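Local coordinates for protein ribonucleotide monophosphatase NagD (Escherichia coli, PDB 2C4N) that hydrolyses ribonucleoside 5'-phosphates to ribonucleoside and phosphate in a magnesium-dependent reaction, and probably dephosphorylates a broader range of phosphorylated compounds, at residues His29-Met32 with Pro37-Leu40; Glu216-Leu221 with Ala245-Ile250. All coordinates share one frame; numbering follows the deposited sequence.

Contact 1 of 2, residues His29-Met32 with Pro37-Leu40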
loop_
_atom_site.group_PDB
_atom_site.type_symbol
_atom_site.label_atom_id
_atom_site.label_comp_id
_atom_site.label_asym_id
_atom_site.label_seq_id
_atom_site.Cartn_x
_atom_site.Cartn_y
_atom_site.Cartn_z
ATOM N N HIS A 29 -5.370 42.619 4.266
ATOM C CA HIS A 29 -5.931 43.861 4.789
ATOM C C HIS A 29 -7.289 44.148 4.157
ATOM O O HIS A 29 -8.193 44.656 4.821
ATOM C CB HIS A 29 -4.976 45.033 4.544
ATOM C CG HIS A 29 -3.705 44.952 5.334
ATOM N ND1 HIS A 29 -3.686 44.680 6.685
ATOM C CD2 HIS A 29 -2.412 45.117 4.966
ATOM C CE1 HIS A 29 -2.436 44.679 7.115
ATOM N NE2 HIS A 29 -1.645 44.942 6.091
ATOM N N GLY A 30 -7.431 43.814 2.878
ATOM C CA GLY A 30 -8.695 44.032 2.199
ATOM C C GLY A 30 -9.801 43.213 2.836
ATOM O O GLY A 30 -10.923 43.689 3.014
ATOM N N ILE A 31 -9.484 41.969 3.185
ATOM C CA ILE A 31 -10.456 41.086 3.816
ATOM C C ILE A 31 -10.847 41.591 5.199
ATOM O O ILE A 31 -12.029 41.643 5.536
ATOM C CB ILE A 31 -9.896 39.653 3.948
ATOM C CG1 ILE A 31 -9.677 39.062 2.554
ATOM C CG2 ILE A 31 -10.847 38.783 4.764
ATOM C CD1 ILE A 31 -8.936 37.743 2.556
ATOM N N MET A 32 -9.856 41.963 6.001
ATOM C CA MET A 32 -10.128 42.447 7.346
ATOM C C MET A 32 -10.879 43.776 7.322
ATOM O O MET A 32 -11.762 44.004 8.152
ATOM C CB MET A 32 -8.820 42.554 8.141
ATOM C CG MET A 32 -8.115 41.203 8.285
ATOM S SD MET A 32 -6.812 41.111 9.528
ATOM C CE MET A 32 -5.436 41.747 8.644
ATOM N N PRO A 37 -14.667 37.411 8.696
ATOM C CA PRO A 37 -13.854 36.586 9.596
ATOM C C PRO A 37 -12.745 35.926 8.778
ATOM O O PRO A 37 -12.974 35.485 7.651
ATOM C CB PRO A 37 -14.867 35.590 10.154
ATOM C CG PRO A 37 -16.121 36.427 10.219
ATOM C CD PRO A 37 -16.103 37.137 8.883
ATOM N N LEU A 38 -11.544 35.878 9.342
ATOM C CA LEU A 38 -10.398 35.316 8.645
ATOM C C LEU A 38 -9.589 34.332 9.476
ATOM O O LEU A 38 -9.320 34.565 10.655
ATOM C CB LEU A 38 -9.469 36.447 8.195
ATOM C CG LEU A 38 -8.138 36.078 7.530
ATOM C CD1 LEU A 38 -8.409 35.516 6.142
ATOM C CD2 LEU A 38 -7.247 37.315 7.438
ATOM N N VAL A 39 -9.204 33.229 8.847
ATOM C CA VAL A 39 -8.381 32.225 9.500
ATOM C C VAL A 39 -7.213 31.918 8.574
ATOM O O VAL A 39 -7.414 31.618 7.393
ATOM C CB VAL A 39 -9.166 30.919 9.763
ATOM C CG1 VAL A 39 -8.214 29.809 10.167
ATOM C CG2 VAL A 39 -10.195 31.144 10.862
ATOM N N LEU A 40 -5.998 32.032 9.100
ATOM C CA LEU A 40 -4.801 31.725 8.331
ATOM C C LEU A 40 -4.400 30.337 8.807
ATOM O O LEU A 40 -3.971 30.142 9.942
ATOM C CB LEU A 40 -3.704 32.757 8.603
ATOM C CG LEU A 40 -4.096 34.188 8.209
ATOM C CD1 LEU A 40 -2.869 35.092 8.306
ATOM C CD2 LEU A 40 -4.665 34.209 6.787
#
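Ile31 and Met32, in the last turn of helix 24-33, meet a single residue of the following strand, Leu38, and show how two neighbouring helix positions can share one strand side chain. Ile31 comes first. Its CB is directed at the strand, and both of its branches face the same methyl: CD1 lies 4.3 Å from Leu38 CD1, and CG2 sits at a like distance from that carbon. The extended longer branch (chi2 171°) carries CD1 out to the methyl, while CG2 reaches it from the other branch. The same side chain also rests on Val6 and Leu36, which leads the contact into the buried interior.

Met32 follows and takes the other methyl of Leu38. Here the approach is made by the middle of the chain, with Met32 CG 4.1 Å from Leu38 CD2. The two side chains cross obliquely, and beyond CG the methionine bends at chi3 (-84°). Met32 also touches Val63. With its CG anti to the backbone N (chi1 175°), Leu38 turns CD1 to the isoleucine and CD2 to the methionine, its fork straddling the two helix positions.

No hydrogen bond spans the segments, and the nearest alpha carbons, those of Met32 and Leu38, are 7.3 Å apart; dispersion and burial of apolar surface account for the contact. Backbone hydrogen bonds between Val6 and both Pro37 and Val39 hold the strand beside strand 5-9. Strand 5-9, helix 24-33 and strand 38-42 together make a beta-alpha-beta crossover, the repeating element of the Rossmann-like core of HAD hydrolases.

Contact 2 of 2, residues Glu216-Leu221 with Ala245-Ile250; sequences ETILVL and AEIDVI
Between Ile218 and Val220 on one side and Ile247 and Val249 on the other there is no flat group: no ring offers a face or an edge, and branched aliphatic chains do all the touching. The nearby rings belong to strand 239-241, where Trp239 and Tyr241 touch Ile218, and Tyr241 also touches Val249. The setting is the parallel sheet of the Rossmann-like HAD core, with the C-terminal tail running over side chains of strand 216-220. Thr217 and Leu219 instead pack on helix 203-212.

Ile218 and Ile247 reach toward each other tip to tip. Ile218 CG2 lies 3.9 Å from Ile247 CD1, and in the reverse sense Ile218 CD1 lies 4.0 Å from Ile247 CG2, a reciprocal pairing of long and short branches. It rests on a shared rotamer: in each residue CG1 is anti to the carbonyl carbon (chi1 -63° and -65°) and CG2 anti to the backbone N, which presents both branches to the partner. Val220 meets Ile247 at about a right angle, its CG1 4.1 Å from Ile247 CD1, and Ile247 rests on Val199 of the adjacent strand as well.

Val220 carries the contact toward the metal site: its side chain is about 4 Å from that of Asp201, a magnesium ligand, and about 8 Å from the ion. At the far end Val249 slides past Ile218 in the opposite direction, bringing Val249 CG2 to 3.8 Å from Ile218 CD1.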
loop_
_atom_site.group_PDB
_atom_site.type_symbol
_atom_site.label_atom_id
_atom_site.label_comp_id
_atom_site.label_asym_id
_atom_site.label_seq_id
_atom_site.Cartn_x
_atom_site.Cartn_y
_atom_site.Cartn_z
ATOM N N GLU A 216 -16.372 26.838 -1.116
ATOM C CA GLU A 216 -15.999 27.299 -2.442
ATOM C C GLU A 216 -14.480 27.310 -2.319
ATOM O O GLU A 216 -13.950 27.598 -1.244
ATOM C CB GLU A 216 -16.526 28.715 -2.707
ATOM C CG GLU A 216 -17.962 28.770 -3.197
ATOM C CD GLU A 216 -18.392 30.169 -3.603
ATOM O OE1 GLU A 216 -17.593 31.119 -3.441
ATOM O OE2 GLU A 216 -19.537 30.312 -4.083
ATOM N N THR A 217 -13.779 26.999 -3.399
ATOM C CA THR A 217 -12.326 26.950 -3.341
ATOM C C THR A 217 -11.625 27.813 -4.377
ATOM O O THR A 217 -12.106 27.973 -5.499
ATOM C CB THR A 217 -11.834 25.502 -3.531
ATOM O OG1 THR A 217 -12.300 25.014 -4.797
ATOM C CG2 THR A 217 -12.374 24.595 -2.423
ATOM N N ILE A 218 -10.480 28.361 -3.988
ATOM C CA ILE A 218 -9.670 29.171 -4.886
ATOM C C ILE A 218 -8.259 28.619 -4.855
ATOM O O ILE A 218 -7.624 28.566 -3.802
ATOM C CB ILE A 218 -9.598 30.656 -4.460
ATOM C CG1 ILE A 218 -10.990 31.286 -4.512
ATOM C CG2 ILE A 218 -8.654 31.417 -5.396
ATOM C CD1 ILE A 218 -11.011 32.754 -4.103
ATOM N N LEU A 219 -7.772 28.193 -6.010
ATOM C CA LEU A 219 -6.422 27.666 -6.102
ATOM C C LEU A 219 -5.492 28.755 -6.624
ATOM O O LEU A 219 -5.791 29.383 -7.636
ATOM C CB LEU A 219 -6.364 26.485 -7.079
ATOM C CG LEU A 219 -4.962 25.951 -7.423
ATOM C CD1 LEU A 219 -4.400 25.141 -6.255
ATOM C CD2 LEU A 219 -5.045 25.074 -8.666
ATOM N N VAL A 220 -4.383 28.996 -5.933
ATOM C CA VAL A 220 -3.410 29.959 -6.433
ATOM C C VAL A 220 -2.286 29.097 -6.978
ATOM O O VAL A 220 -2.068 27.988 -6.493
ATOM C CB VAL A 220 -2.876 30.918 -5.330
ATOM C CG1 VAL A 220 -3.950 31.914 -4.959
ATOM C CG2 VAL A 220 -2.418 30.132 -4.104
ATOM N N LEU A 221 -1.587 29.596 -7.992
ATOM C CA LEU A 221 -0.514 28.848 -8.634
ATOM C C LEU A 221 0.876 29.237 -8.141
ATOM O O LEU A 221 1.887 28.892 -8.752
ATOM C CB LEU A 221 -0.604 29.059 -10.149
ATOM C CG LEU A 221 -1.970 28.723 -10.770
ATOM C CD1 LEU A 221 -2.014 29.198 -12.221
ATOM C CD2 LEU A 221 -2.221 27.225 -10.669
ATOM N N ALA A 245 -2.739 38.110 -5.299
ATOM C CA ALA A 245 -2.770 39.472 -5.823
ATOM C C ALA A 245 -3.939 39.765 -6.762
ATOM O O ALA A 245 -4.441 40.892 -6.795
ATOM C CB ALA A 245 -1.455 39.785 -6.521
ATOM N N GLU A 246 -4.376 38.765 -7.522
ATOM C CA GLU A 246 -5.483 38.968 -8.450
ATOM C C GLU A 246 -6.841 38.508 -7.936
ATOM O O GLU A 246 -7.847 38.666 -8.624
ATOM C CB GLU A 246 -5.195 38.277 -9.787
ATOM C CG GLU A 246 -3.995 38.826 -10.538
ATOM C CD GLU A 246 -3.907 38.287 -11.949
ATOM O OE1 GLU A 246 -4.470 37.198 -12.202
ATOM O OE2 GLU A 246 -3.270 38.944 -12.804
ATOM N N ILE A 247 -6.884 37.933 -6.739
ATOM C CA ILE A 247 -8.161 37.476 -6.196
ATOM C C ILE A 247 -9.041 38.692 -5.905
ATOM O O ILE A 247 -8.652 39.564 -5.128
ATOM C CB ILE A 247 -7.978 36.678 -4.870
ATOM C CG1 ILE A 247 -7.208 35.385 -5.130
ATOM C CG2 ILE A 247 -9.335 36.345 -4.258
ATOM C CD1 ILE A 247 -6.935 34.578 -3.863
ATOM N N ASP A 248 -10.214 38.758 -6.532
ATOM C CA ASP A 248 -11.132 39.872 -6.306
ATOM C C ASP A 248 -12.590 39.419 -6.321
ATOM O O ASP A 248 -13.492 40.210 -6.604
ATOM C CB ASP A 248 -10.915 40.976 -7.348
ATOM C CG ASP A 248 -11.253 40.529 -8.759
ATOM O OD1 ASP A 248 -11.684 39.368 -8.941
ATOM O OD2 ASP A 248 -11.088 41.347 -9.687
ATOM N N VAL A 249 -12.811 38.140 -6.024
ATOM C CA VAL A 249 -14.160 37.588 -5.971
ATOM C C VAL A 249 -14.617 37.567 -4.517
ATOM O O VAL A 249 -15.694 37.064 -4.199
ATOM C CB VAL A 249 -14.221 36.142 -6.549
ATOM C CG1 VAL A 249 -13.875 36.138 -8.029
ATOM C CG2 VAL A 249 -13.282 35.243 -5.781
ATOM N N ILE A 250 -13.786 38.130 -3.644
ATOM C CA ILE A 250 -14.083 38.201 -2.222
ATOM C C ILE A 250 -14.537 39.614 -1.882
ATOM O O ILE A 250 -13.685 40.428 -1.469
ATOM C CB ILE A 250 -12.852 37.842 -1.361
ATOM C CG1 ILE A 250 -12.298 36.474 -1.773
ATOM C CG2 ILE A 250 -13.240 37.832 0.119
ATOM C CD1 ILE A 250 -11.181 35.952 -0.874
ATOM O OXT ILE A 250 -15.734 39.902 -2.047
#

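Overall arrangement
From the N terminus the chain lays down strand 5-9, passes through helix 24-33 and turns back into strand 38-42; contact 1 closes the four-residue connection between Met32 and Pro37. The chain then adds strand 68-70 to the same sheet and builds the second parallel sheet before returning with strands 196-200 and 216-220. Contact 2 closes a longer loop, of 23 residues including strand 239-241, by bringing the C-terminal tail back over strand 216-220. The two loops are in series, neither nested nor crossed. The contact centres lie about 13 Å apart on one sheet, and a hydrogen bond from Lys34 NZ to Ile250 O links the C terminus to the turn inside the first loop.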